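Local coordinates for DNA-3-methyladenine glycosidase (PDB 2H56), which belongs to the HhH-GPD superfamily of base excision DNA repair proteins and has a predominantly helical fold, at residues M13-T18 and A40-L45; P21-I26 and E202-L207; S57-Q62 and I108-H113; L165-V170 and D186-L191. All blocks are in the same frame, centred on the assembly; numbering follows the deposited sequence.

Contact 1: residues M13-T18 and A40-L45; sequences MRYFST and AGEVQL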
loop_
_atom_site.group_PDB
_atom_site.type_symbol
_atom_site.label_atom_id
_atom_site.label_comp_id
_atom_site.label_asym_id
_atom_site.label_seq_id
_atom_site.Cartn_x
_atom_site.Cartn_y
_atom_site.Cartn_z
HETATM N N MSE A 13 -4.292 5.303 -13.052
HETATM C CA MSE A 13 -2.838 5.051 -12.888
HETATM C C MSE A 13 -2.029 6.351 -12.951
HETATM O O MSE A 13 -2.141 7.116 -13.889
HETATM C CB MSE A 13 -2.308 4.056 -13.942
HETATM C CG MSE A 13 -0.766 3.783 -13.876
HETATM SE SE MSE A 13 -0.255 2.384 -12.604
HETATM C CE MSE A 13 -1.197 0.914 -13.484
ATOM N N ARG A 14 -1.183 6.557 -11.951
ATOM C CA ARG A 14 -0.513 7.828 -11.737
ATOM C C ARG A 14 1.026 7.710 -11.830
ATOM O O ARG A 14 1.628 6.901 -11.134
ATOM C CB ARG A 14 -0.942 8.336 -10.363
ATOM C CG ARG A 14 -0.209 9.584 -9.933
ATOM C CD ARG A 14 -1.068 10.513 -9.099
ATOM N NE ARG A 14 -0.541 11.883 -9.190
ATOM C CZ ARG A 14 -0.586 12.776 -8.201
ATOM N NH1 ARG A 14 -1.141 12.457 -7.010
ATOM N NH2 ARG A 14 -0.063 13.993 -8.400
ATOM N N TYR A 15 1.650 8.509 -12.684
ATOM C CA TYR A 15 3.115 8.450 -12.878
ATOM C C TYR A 15 3.883 9.618 -12.274
ATOM O O TYR A 15 3.422 10.750 -12.289
ATOM C CB TYR A 15 3.465 8.366 -14.367
ATOM C CG TYR A 15 2.900 7.139 -15.001
ATOM C CD1 TYR A 15 3.618 5.965 -15.025
ATOM C CD2 TYR A 15 1.628 7.143 -15.537
ATOM C CE1 TYR A 15 3.093 4.827 -15.582
ATOM C CE2 TYR A 15 1.089 6.011 -16.108
ATOM C CZ TYR A 15 1.824 4.845 -16.123
ATOM O OH TYR A 15 1.291 3.697 -16.678
ATOM N N PHE A 16 5.072 9.326 -11.753
ATOM C CA PHE A 16 5.953 10.345 -11.216
ATOM C C PHE A 16 7.283 10.275 -11.932
ATOM O O PHE A 16 8.008 9.276 -11.835
ATOM C CB PHE A 16 6.137 10.122 -9.708
ATOM C CG PHE A 16 4.896 10.381 -8.916
ATOM C CD1 PHE A 16 4.552 11.680 -8.559
ATOM C CD2 PHE A 16 4.067 9.356 -8.574
ATOM C CE1 PHE A 16 3.408 11.936 -7.865
ATOM C CE2 PHE A 16 2.908 9.594 -7.872
ATOM C CZ PHE A 16 2.567 10.881 -7.521
ATOM N N SER A 17 7.610 11.327 -12.670
ATOM C CA SER A 17 8.804 11.296 -13.478
ATOM C C SER A 17 9.963 11.782 -12.615
ATOM O O SER A 17 9.768 12.290 -11.528
ATOM C CB SER A 17 8.633 12.117 -14.761
ATOM O OG SER A 17 9.386 13.307 -14.707
ATOM N N THR A 18 11.180 11.610 -13.099
ATOM C CA THR A 18 12.349 12.017 -12.330
ATOM C C THR A 18 12.419 13.529 -12.208
ATOM O O THR A 18 13.159 14.007 -11.374
ATOM C CB THR A 18 13.651 11.456 -12.934
ATOM O OG1 THR A 18 13.868 11.995 -14.244
ATOM C CG2 THR A 18 13.541 9.952 -13.065
ATOM N N ALA A 40 17.054 4.945 -11.922
ATOM C CA ALA A 40 15.826 4.119 -11.922
ATOM C C ALA A 40 14.710 4.669 -12.789
ATOM O O ALA A 40 13.856 3.928 -13.195
ATOM C CB ALA A 40 15.294 3.907 -10.501
ATOM N N GLY A 41 14.663 5.964 -13.045
ATOM C CA GLY A 41 13.587 6.508 -13.887
ATOM C C GLY A 41 12.273 6.710 -13.141
ATOM O O GLY A 41 12.256 6.928 -11.934
ATOM N N GLU A 42 11.159 6.645 -13.865
ATOM C CA GLU A 42 9.880 6.980 -13.269
ATOM C C GLU A 42 9.345 5.839 -12.448
ATOM O O GLU A 42 9.665 4.681 -12.690
ATOM C CB GLU A 42 8.863 7.375 -14.323
ATOM C CG GLU A 42 8.342 6.244 -15.181
ATOM C CD GLU A 42 7.560 6.741 -16.410
ATOM O OE1 GLU A 42 7.760 7.932 -16.828
ATOM O OE2 GLU A 42 6.763 5.931 -16.959
ATOM N N VAL A 43 8.526 6.196 -11.469
ATOM C CA VAL A 43 7.712 5.242 -10.753
ATOM C C VAL A 43 6.249 5.544 -10.982
ATOM O O VAL A 43 5.887 6.629 -11.453
ATOM C CB VAL A 43 7.957 5.324 -9.251
ATOM C CG1 VAL A 43 9.317 4.756 -8.925
ATOM C CG2 VAL A 43 7.778 6.767 -8.754
ATOM N N GLN A 44 5.419 4.575 -10.606
ATOM C CA GLN A 44 3.997 4.661 -10.790
ATOM C C GLN A 44 3.232 4.257 -9.536
ATOM O O GLN A 44 3.758 3.584 -8.643
ATOM C CB GLN A 44 3.580 3.820 -11.973
ATOM C CG GLN A 44 4.106 2.400 -11.992
ATOM C CD GLN A 44 3.548 1.603 -13.190
ATOM O OE1 GLN A 44 2.535 0.903 -13.077
ATOM N NE2 GLN A 44 4.193 1.740 -14.342
ATOM N N LEU A 45 1.992 4.724 -9.475
ATOM C CA LEU A 45 1.147 4.556 -8.317
ATOM C C LEU A 45 -0.226 4.170 -8.781
ATOM O O LEU A 45 -0.982 5.017 -9.228
ATOM C CB LEU A 45 1.053 5.867 -7.557
ATOM C CG LEU A 45 0.336 5.853 -6.211
ATOM C CD1 LEU A 45 0.916 4.796 -5.292
ATOM C CD2 LEU A 45 0.479 7.228 -5.607
#
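Just past helix 31-40, Gly41 adopts a positive phi at which a CB would crowd the carbonyl O before it, so glycine suits the turn. Its own O lies 3.5 Å from CG2 of Thr18 and also accepts a hydrogen bond from Tyr208 OH. Glu42 has CG in the crowded position between backbone N and carbonyl carbon (chi1 72°). From there its extended chain crosses Tyr15 obliquely, bringing OE2 within 3.7 Å of Tyr15 CD1; the carboxylate suits this exposed face. Val43 starts the strand. Its O accepts from Phe16 N at 2.8 Å, almost straight at 172°, and its N donates to Phe16 O, while CG2 packs 3.9 Å from Phe16 CB. Strands 13-16 and 43-46 form a small two-stranded antiparallel sheet. Tyr15 and Gln44 share one face; Phe16, Val43 and Leu45 share the other, largely buried, with Arg14 at its margin, and there Leu207 and Tyr208 of helix 202-219 meet Val43. Gln44 and Tyr15 form a non-hydrogen-bonded pair. Their side chains run side by side, amide and ring planes 79° apart, with Gln44 NE2 3.5 Å from Tyr15 CE1. Gln44 OE1 is 3.2 Å from SE of Met13, a selenomethionine. Leu45 closes a hydrogen-bonded pair with Arg14: Leu45 N donates to Arg14 O at 2.8 Å, and Arg14 N approaches Leu45 O from above the carbonyl plane. Leu45 CD2 comes to the ring edge of Phe16, 4.1 Å from Phe16 CE2, and Phe16 CZ lies over the centre of one guanidinium face of Arg14.

Contact 2: residues P21-I26 and E202-L207; sequences PEVKTI and ETVACL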
loop_
_atom_site.group_PDB
_atom_site.type_symbol
_atom_site.label_atom_id
_atom_site.label_comp_id
_atom_site.label_asym_id
_atom_site.label_seq_id
_atom_site.Cartn_x
_atom_site.Cartn_y
_atom_site.Cartn_z
ATOM N N PRO A 21 7.703 17.600 -9.441
ATOM C CA PRO A 21 7.954 18.392 -8.251
ATOM C C PRO A 21 7.959 17.550 -6.963
ATOM O O PRO A 21 8.654 17.867 -6.014
ATOM C CB PRO A 21 6.835 19.425 -8.256
ATOM C CG PRO A 21 5.865 18.991 -9.245
ATOM C CD PRO A 21 6.441 17.955 -10.106
ATOM N N GLU A 22 7.242 16.449 -6.944
ATOM C CA GLU A 22 7.314 15.557 -5.787
ATOM C C GLU A 22 8.700 14.908 -5.694
ATOM O O GLU A 22 9.287 14.815 -4.628
ATOM C CB GLU A 22 6.212 14.494 -5.849
ATOM C CG GLU A 22 4.798 15.083 -5.851
ATOM C CD GLU A 22 4.222 15.393 -7.261
ATOM O OE1 GLU A 22 4.983 15.511 -8.228
ATOM O OE2 GLU A 22 2.987 15.516 -7.398
ATOM N N VAL A 23 9.231 14.470 -6.824
ATOM C CA VAL A 23 10.493 13.777 -6.802
ATOM C C VAL A 23 11.568 14.797 -6.436
ATOM O O VAL A 23 12.480 14.487 -5.662
ATOM C CB VAL A 23 10.771 13.023 -8.124
ATOM C CG1 VAL A 23 12.250 12.693 -8.246
ATOM C CG2 VAL A 23 9.973 11.761 -8.148
ATOM N N LYS A 24 11.429 16.018 -6.953
ATOM C CA LYS A 24 12.407 17.064 -6.677
ATOM C C LYS A 24 12.420 17.385 -5.195
ATOM O O LYS A 24 13.476 17.592 -4.613
ATOM C CB LYS A 24 12.144 18.340 -7.496
ATOM C CG LYS A 24 12.286 18.166 -9.028
ATOM C CD LYS A 24 13.558 18.735 -9.631
ATOM C CE LYS A 24 13.367 19.096 -11.144
ATOM N NZ LYS A 24 14.543 19.776 -11.810
ATOM N N THR A 25 11.251 17.365 -4.575
ATOM C CA THR A 25 11.153 17.604 -3.149
ATOM C C THR A 25 11.819 16.507 -2.343
ATOM O O THR A 25 12.627 16.811 -1.458
ATOM C CB THR A 25 9.725 17.762 -2.719
ATOM O OG1 THR A 25 9.254 19.003 -3.230
ATOM C CG2 THR A 25 9.619 17.776 -1.207
ATOM N N ILE A 26 11.531 15.250 -2.667
ATOM C CA ILE A 26 12.056 14.135 -1.867
ATOM C C ILE A 26 13.555 13.983 -1.998
ATOM O O ILE A 26 14.194 13.475 -1.103
ATOM C CB ILE A 26 11.381 12.781 -2.180
ATOM C CG1 ILE A 26 11.648 12.329 -3.611
ATOM C CG2 ILE A 26 9.879 12.850 -1.920
ATOM C CD1 ILE A 26 11.433 10.826 -3.792
ATOM N N GLU A 202 6.391 11.199 1.188
ATOM C CA GLU A 202 6.989 9.935 1.566
ATOM C C GLU A 202 6.580 8.739 0.700
ATOM O O GLU A 202 7.398 7.860 0.416
ATOM C CB GLU A 202 6.680 9.631 3.051
ATOM C CG GLU A 202 7.351 10.608 4.075
ATOM C CD GLU A 202 6.450 11.797 4.484
ATOM O OE1 GLU A 202 5.386 12.015 3.860
ATOM O OE2 GLU A 202 6.801 12.505 5.458
ATOM N N THR A 203 5.315 8.684 0.294
ATOM C CA THR A 203 4.864 7.583 -0.529
ATOM C C THR A 203 5.695 7.506 -1.802
ATOM O O THR A 203 6.017 6.401 -2.254
ATOM C CB THR A 203 3.372 7.709 -0.914
ATOM O OG1 THR A 203 2.544 7.820 0.257
ATOM C CG2 THR A 203 2.922 6.492 -1.702
ATOM N N VAL A 204 6.060 8.657 -2.381
ATOM C CA VAL A 204 6.830 8.637 -3.626
ATOM C C VAL A 204 8.233 7.993 -3.405
ATOM O O VAL A 204 8.675 7.134 -4.187
ATOM C CB VAL A 204 6.946 10.038 -4.278
ATOM C CG1 VAL A 204 7.734 9.939 -5.559
ATOM C CG2 VAL A 204 5.548 10.665 -4.577
ATOM N N ALA A 205 8.911 8.368 -2.323
ATOM C CA ALA A 205 10.160 7.690 -1.917
ATOM C C ALA A 205 9.958 6.198 -1.799
ATOM O O ALA A 205 10.781 5.401 -2.227
ATOM C CB ALA A 205 10.650 8.227 -0.587
ATOM N N CYS A 206 8.849 5.812 -1.191
ATOM C CA CYS A 206 8.592 4.405 -0.941
ATOM C C CYS A 206 8.487 3.611 -2.228
ATOM O O CYS A 206 8.896 2.457 -2.282
ATOM C CB CYS A 206 7.326 4.233 -0.099
ATOM S SG CYS A 206 7.532 4.753 1.625
ATOM N N LEU A 207 7.921 4.221 -3.262
ATOM C CA LEU A 207 7.895 3.587 -4.559
ATOM C C LEU A 207 9.342 3.308 -5.022
ATOM O O LEU A 207 9.635 2.242 -5.550
ATOM C CB LEU A 207 7.168 4.468 -5.570
ATOM C CG LEU A 207 5.689 4.721 -5.302
ATOM C CD1 LEU A 207 5.125 5.705 -6.327
ATOM C CD2 LEU A 207 4.947 3.413 -5.314
#
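The flat side-chain groups, the carboxylates of Glu22 and Glu202, stay at the margin, and neither brings a face or an edge to the opposite segment. Glu22 bends away at chi2 and offers only CB, 4.1 Å from CG2 of Val204; its OE2 makes a weak, long ion pair with Arg14. The flat group that is met is the Val204-Ala205 peptide: CD1 of Ile26 stands over its face, 3.8 Å from Ala205 N. Ile26 reaches it with CG1 in the crowded position between backbone N and carbonyl carbon (chi1 64°) and an extended chain beyond. Ile26 CD1 is also 4.2 Å from Ala205 CB, and so small a side chain leaves the helix backbone accessible to it. Val204 is the main side chain of 202-207 in the contact. Its CG1, anti to the backbone N, touches CG2 of Val23 at 3.9 Å, the two side chains crossing at about a right angle, and also borders Ile26 CD1 at 4.2 Å. The short helix axes themselves cross at 86°, 9.4 Å apart, so the meeting is compact, confined to Glu22, Val23 and Ile26 on one helix and Val204 and Ala205 on the other, and purely apolar, with no hydrogen bond between the segments. Within 21-26, Thr25 OG1 donates to Pro21 O, which also accepts from Thr25 N. Leu33 and Ile37 of helix 31-40 also pack on Ile26, Phe16 of strand 13-16 packs against Glu22 and Val204, and Met156 of helix 148-157 touches Thr203 and Cys206 of helix 202-219.

Contact 3: residues S57-Q62 and I108-H113; sequences SSIVEQ and IEYIRH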
loop_
_atom_site.group_PDB
_atom_site.type_symbol
_atom_site.label_atom_id
_atom_site.label_comp_id
_atom_site.label_asym_id
_atom_site.label_seq_id
_atom_site.Cartn_x
_atom_site.Cartn_y
_atom_site.Cartn_z
ATOM N N SER A 57 -11.211 -6.439 -1.137
ATOM C CA SER A 57 -10.121 -7.057 -1.856
ATOM C C SER A 57 -8.842 -7.177 -1.006
ATOM O O SER A 57 -8.171 -8.189 -1.047
ATOM C CB SER A 57 -9.813 -6.245 -3.108
ATOM O OG SER A 57 -9.002 -7.002 -3.999
ATOM N N SER A 58 -8.502 -6.160 -0.230
ATOM C CA SER A 58 -7.336 -6.257 0.630
ATOM C C SER A 58 -7.485 -7.357 1.660
ATOM O O SER A 58 -6.519 -8.077 1.934
ATOM C CB SER A 58 -7.066 -4.936 1.341
ATOM O OG SER A 58 -6.829 -3.905 0.385
ATOM N N ILE A 59 -8.672 -7.493 2.238
ATOM C CA ILE A 59 -8.921 -8.605 3.182
ATOM C C ILE A 59 -8.830 -9.973 2.474
ATOM O O ILE A 59 -8.213 -10.889 2.999
ATOM C CB ILE A 59 -10.264 -8.410 3.904
ATOM C CG1 ILE A 59 -10.128 -7.250 4.909
ATOM C CG2 ILE A 59 -10.713 -9.671 4.590
ATOM C CD1 ILE A 59 -11.360 -6.439 5.013
ATOM N N VAL A 60 -9.368 -10.088 1.256
ATOM C CA VAL A 60 -9.341 -11.357 0.553
ATOM C C VAL A 60 -7.931 -11.796 0.246
ATOM O O VAL A 60 -7.629 -12.981 0.279
ATOM C CB VAL A 60 -10.221 -11.341 -0.693
ATOM C CG1 VAL A 60 -10.017 -12.619 -1.545
ATOM C CG2 VAL A 60 -11.664 -11.240 -0.258
ATOM N N GLU A 61 -7.059 -10.839 0.023
ATOM C CA GLU A 61 -5.660 -11.139 -0.314
ATOM C C GLU A 61 -4.834 -11.698 0.829
ATOM O O GLU A 61 -3.909 -12.456 0.601
ATOM C CB GLU A 61 -4.952 -9.890 -0.861
ATOM C CG GLU A 61 -5.410 -9.507 -2.256
ATOM C CD GLU A 61 -5.093 -8.066 -2.634
ATOM O OE1 GLU A 61 -4.195 -7.444 -1.997
ATOM O OE2 GLU A 61 -5.757 -7.566 -3.581
ATOM N N GLN A 62 -5.113 -11.315 2.058
ATOM C CA GLN A 62 -4.261 -11.781 3.164
ATOM C C GLN A 62 -3.904 -13.270 3.092
ATOM O O GLN A 62 -4.795 -14.112 2.967
ATOM C CB GLN A 62 -4.921 -11.531 4.511
ATOM C CG GLN A 62 -5.124 -10.044 4.863
ATOM C CD GLN A 62 -6.124 -9.860 5.973
ATOM O OE1 GLN A 62 -6.864 -10.790 6.319
ATOM N NE2 GLN A 62 -6.160 -8.659 6.543
ATOM N N ILE A 108 -14.363 -13.387 6.638
ATOM C CA ILE A 108 -15.764 -12.994 6.618
ATOM C C ILE A 108 -16.093 -12.022 7.736
ATOM O O ILE A 108 -16.771 -11.032 7.487
ATOM C CB ILE A 108 -16.691 -14.199 6.666
ATOM C CG1 ILE A 108 -16.596 -14.938 5.316
ATOM C CG2 ILE A 108 -18.112 -13.725 6.954
ATOM C CD1 ILE A 108 -17.084 -16.344 5.357
ATOM N N GLU A 109 -15.594 -12.281 8.946
ATOM C CA GLU A 109 -15.771 -11.350 10.038
ATOM C C GLU A 109 -15.154 -9.973 9.684
ATOM O O GLU A 109 -15.774 -8.926 9.923
ATOM C CB GLU A 109 -15.177 -11.918 11.323
ATOM C CG GLU A 109 -15.196 -10.938 12.540
ATOM C CD GLU A 109 -14.663 -11.537 13.894
ATOM O OE1 GLU A 109 -14.225 -12.719 13.918
ATOM O OE2 GLU A 109 -14.695 -10.808 14.928
ATOM N N TYR A 110 -13.959 -9.953 9.096
ATOM C CA TYR A 110 -13.363 -8.679 8.751
ATOM C C TYR A 110 -14.192 -7.932 7.713
ATOM O O TYR A 110 -14.414 -6.741 7.837
ATOM C CB TYR A 110 -11.926 -8.831 8.232
ATOM C CG TYR A 110 -10.994 -9.636 9.111
ATOM C CD1 TYR A 110 -11.165 -9.701 10.500
ATOM C CD2 TYR A 110 -9.925 -10.338 8.540
ATOM C CE1 TYR A 110 -10.289 -10.445 11.294
ATOM C CE2 TYR A 110 -9.043 -11.085 9.328
ATOM C CZ TYR A 110 -9.233 -11.144 10.687
ATOM O OH TYR A 110 -8.358 -11.901 11.415
ATOM N N ILE A 111 -14.645 -8.629 6.689
ATOM C CA ILE A 111 -15.445 -8.001 5.636
ATOM C C ILE A 111 -16.755 -7.423 6.213
ATOM O O ILE A 111 -17.136 -6.270 5.943
ATOM C CB ILE A 111 -15.747 -9.007 4.484
ATOM C CG1 ILE A 111 -14.451 -9.278 3.706
ATOM C CG2 ILE A 111 -16.849 -8.466 3.530
ATOM C CD1 ILE A 111 -14.389 -10.622 2.987
ATOM N N ARG A 112 -17.426 -8.213 7.028
ATOM C CA ARG A 112 -18.608 -7.716 7.718
ATOM C C ARG A 112 -18.302 -6.466 8.530
ATOM O O ARG A 112 -19.107 -5.527 8.538
ATOM C CB ARG A 112 -19.187 -8.760 8.673
ATOM C CG ARG A 112 -19.777 -9.950 8.035
ATOM C CD ARG A 112 -20.782 -9.635 6.948
ATOM N NE ARG A 112 -21.278 -10.884 6.387
ATOM C CZ ARG A 112 -22.053 -10.991 5.315
ATOM N NH1 ARG A 112 -22.450 -9.900 4.648
ATOM N NH2 ARG A 112 -22.431 -12.210 4.906
ATOM N N HIS A 113 -17.159 -6.446 9.199
ATOM C CA HIS A 113 -16.836 -5.312 10.021
ATOM C C HIS A 113 -16.587 -4.094 9.125
ATOM O O HIS A 113 -16.944 -2.978 9.497
ATOM C CB HIS A 113 -15.651 -5.627 10.936
ATOM C CG HIS A 113 -15.627 -4.829 12.199
ATOM N ND1 HIS A 113 -14.523 -4.097 12.598
ATOM C CD2 HIS A 113 -16.565 -4.649 13.159
ATOM C CE1 HIS A 113 -14.781 -3.500 13.751
ATOM N NE2 HIS A 113 -16.020 -3.805 14.104
#
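Ile59 makes the close part of this meeting of helices 51-61 and 105-119, whose short axes run antiparallel at 168° and 9.7 Å apart. Its CG2, anti to the backbone N, touches two neighbours, 3.9 Å from CB of Tyr110 and 3.9 Å from CG1 of Ile111, while its CD1 also comes to Tyr110 CB. Val60 adds a looser touch from CG2 to Ile111 CD1 at 4.3 Å. Branched aliphatic side chains such as these suit the buried space between the two helices. The partly exposed side differs. There Gln62, in the loop that follows, crosses Tyr110 obliquely with its extended chain and sets OE1 at the ring edge, near its plane and 3.7 Å from Tyr110 CE2. Amide and ring planes stand 76° apart. The amide's NE2 makes a weak hydrogen bond to Gly145 O, and Lys107 NZ hydrogen-bonds to Val60 O and Gln62 O. No hydrogen bond joins the two segments: the chemistry implies cohesion by apolar burial, with the amide oxygen probably finding mild electrostatic favour beside the slightly positive hydrogens of the aromatic edge.

Contact 4: residues L165-V170 and D186-L191; sequences LSVGDV and DGKKLL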
loop_
_atom_site.group_PDB
_atom_site.type_symbol
_atom_site.label_atom_id
_atom_site.label_comp_id
_atom_site.label_asym_id
_atom_site.label_seq_id
_atom_site.Cartn_x
_atom_site.Cartn_y
_atom_site.Cartn_z
ATOM N N LEU A 165 4.509 6.593 5.085
ATOM C CA LEU A 165 5.763 5.865 5.154
ATOM C C LEU A 165 5.542 4.584 5.993
ATOM O O LEU A 165 5.465 4.666 7.224
ATOM C CB LEU A 165 6.781 6.767 5.821
ATOM C CG LEU A 165 8.227 6.319 6.034
ATOM C CD1 LEU A 165 9.025 6.291 4.731
ATOM C CD2 LEU A 165 8.889 7.281 7.031
ATOM N N SER A 166 5.394 3.412 5.371
ATOM C CA SER A 166 5.128 2.243 6.181
ATOM C C SER A 166 6.410 1.676 6.783
ATOM O O SER A 166 7.113 0.849 6.188
ATOM C CB SER A 166 4.382 1.159 5.439
ATOM O OG SER A 166 4.108 0.114 6.357
ATOM N N VAL A 167 6.691 2.096 8.002
ATOM C CA VAL A 167 7.923 1.670 8.653
ATOM C C VAL A 167 8.033 0.157 8.772
ATOM O O VAL A 167 9.136 -0.381 8.765
ATOM C CB VAL A 167 8.071 2.359 10.002
ATOM C CG1 VAL A 167 9.017 1.614 10.893
ATOM C CG2 VAL A 167 8.541 3.788 9.736
ATOM N N GLY A 168 6.897 -0.533 8.825
ATOM C CA GLY A 168 6.908 -1.987 9.038
ATOM C C GLY A 168 7.042 -2.811 7.779
ATOM O O GLY A 168 7.091 -4.007 7.854
ATOM N N ASP A 169 7.076 -2.187 6.616
ATOM C CA ASP A 169 7.188 -2.933 5.368
ATOM C C ASP A 169 8.601 -3.508 5.157
ATOM O O ASP A 169 9.573 -2.797 4.937
ATOM C CB ASP A 169 6.790 -2.053 4.176
ATOM C CG ASP A 169 6.626 -2.857 2.879
ATOM O OD1 ASP A 169 5.552 -3.450 2.628
ATOM O OD2 ASP A 169 7.585 -2.891 2.088
ATOM N N VAL A 170 8.689 -4.823 5.197
ATOM C CA VAL A 170 9.933 -5.538 4.932
ATOM C C VAL A 170 10.534 -5.191 3.562
ATOM O O VAL A 170 11.743 -5.325 3.344
ATOM C CB VAL A 170 9.673 -7.052 4.995
ATOM C CG1 VAL A 170 10.870 -7.826 4.471
ATOM C CG2 VAL A 170 9.319 -7.444 6.417
ATOM N N ASP A 186 20.127 -1.731 10.021
ATOM C CA ASP A 186 18.722 -1.931 10.466
ATOM C C ASP A 186 17.749 -1.147 9.578
ATOM O O ASP A 186 17.599 0.075 9.706
ATOM C CB ASP A 186 18.559 -1.515 11.942
ATOM C CG ASP A 186 17.149 -1.786 12.503
ATOM O OD1 ASP A 186 16.181 -1.855 11.720
ATOM O OD2 ASP A 186 16.993 -1.910 13.743
ATOM N N GLY A 187 17.091 -1.869 8.676
ATOM C CA GLY A 187 16.151 -1.284 7.724
ATOM C C GLY A 187 15.114 -0.435 8.398
ATOM O O GLY A 187 14.857 0.685 7.954
ATOM N N LYS A 188 14.536 -0.937 9.485
ATOM C CA LYS A 188 13.513 -0.175 10.194
ATOM C C LYS A 188 14.091 1.192 10.607
ATOM O O LYS A 188 13.592 2.249 10.197
ATOM C CB LYS A 188 12.943 -0.939 11.396
ATOM C CG LYS A 188 11.567 -0.437 11.816
ATOM C CD LYS A 188 10.939 -1.186 12.993
ATOM C CE LYS A 188 9.870 -0.308 13.727
ATOM N NZ LYS A 188 8.540 -0.981 13.965
ATOM N N LYS A 189 15.172 1.166 11.375
ATOM C CA LYS A 189 15.793 2.390 11.844
ATOM C C LYS A 189 16.244 3.303 10.698
ATOM O O LYS A 189 16.147 4.530 10.814
ATOM C CB LYS A 189 16.983 2.055 12.736
ATOM C CG LYS A 189 16.644 1.534 14.144
ATOM C CD LYS A 189 17.923 1.144 14.864
ATOM C CE LYS A 189 18.032 1.769 16.257
ATOM N NZ LYS A 189 17.191 1.055 17.269
ATOM N N LEU A 190 16.746 2.725 9.601
ATOM C CA LEU A 190 17.255 3.534 8.472
ATOM C C LEU A 190 16.096 4.283 7.864
ATOM O O LEU A 190 16.170 5.473 7.566
ATOM C CB LEU A 190 17.919 2.664 7.401
ATOM C CG LEU A 190 19.336 2.165 7.705
ATOM C CD1 LEU A 190 19.820 1.151 6.666
ATOM C CD2 LEU A 190 20.317 3.313 7.813
ATOM N N LEU A 191 15.014 3.538 7.682
ATOM C CA LEU A 191 13.782 4.062 7.112
ATOM C C LEU A 191 13.164 5.187 7.968
ATOM O O LEU A 191 12.774 6.216 7.436
ATOM C CB LEU A 191 12.827 2.899 6.937
ATOM C CG LEU A 191 11.609 2.992 6.064
ATOM C CD1 LEU A 191 11.910 3.623 4.685
ATOM C CD2 LEU A 191 11.124 1.585 5.958
#
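Leu191 has the greatest surface buried here. With CG anti to the backbone N (chi1 -164°), it points from helix 187-195 into the bend of 165-170, where CD2 approaches the carbonyls Val167 O, at 4.0 Å, and Ser166 O. Its other methyl, CD1, meets CD1 of Leu165 at 3.9 Å as the two leucines slide past each other in opposite directions. A leucine fits because its forked tip can serve both partners at once. Val167 comes next: CG1, anti to the backbone N, lies across the aliphatic stem of Lys188, 3.4 Å from CG and 3.5 Å from CE, the side chains crossing at about a right angle. Lysine suits this exposed position by lending its methylenes to the valine, with the chain bent at chi4 so that NZ stays near Val167 CG1. The start of helix 187-195 is capped by Asp186, whose OD1 accepts from Lys189 N at 3.2 Å. In 165-170, a type I turn from Ser166 to Asp169 leads into helix 170-180, where Asp169 is the N-cap and accepts from Leu172 N, Trp149 NE1 and Trp210 NE1. A glycine-containing loop ending in such an aspartate is consistent with the Gly/Pro-rich loop and aspartate that give the HhH-GPD superfamily its name.

How the contacts relate
Contacts 2 and 3 are buried helix pairs without a hydrogen bond across them, one crossed near a right angle and the other nearly antiparallel; contacts 1 and 4 are only partly buried. Backbone hydrogen bonding across the segments belongs to contact 1 alone, as fits a sheet. Contacts 1 and 2 touch, Ser17 O lying 3.4 Å from Val23 CG2; contact 2 includes helix 202-219, against which the sheet of contact 1 packs. Contact 4 reaches the same helix through Leu165 CD1, 3.8 Å from Cys206 SG, and is nested in the chain between the two segments of contact 2. Contact 3 stands apart, its centre about 30 Å from those of contacts 1 and 2, on the opposite side of the chain's centre.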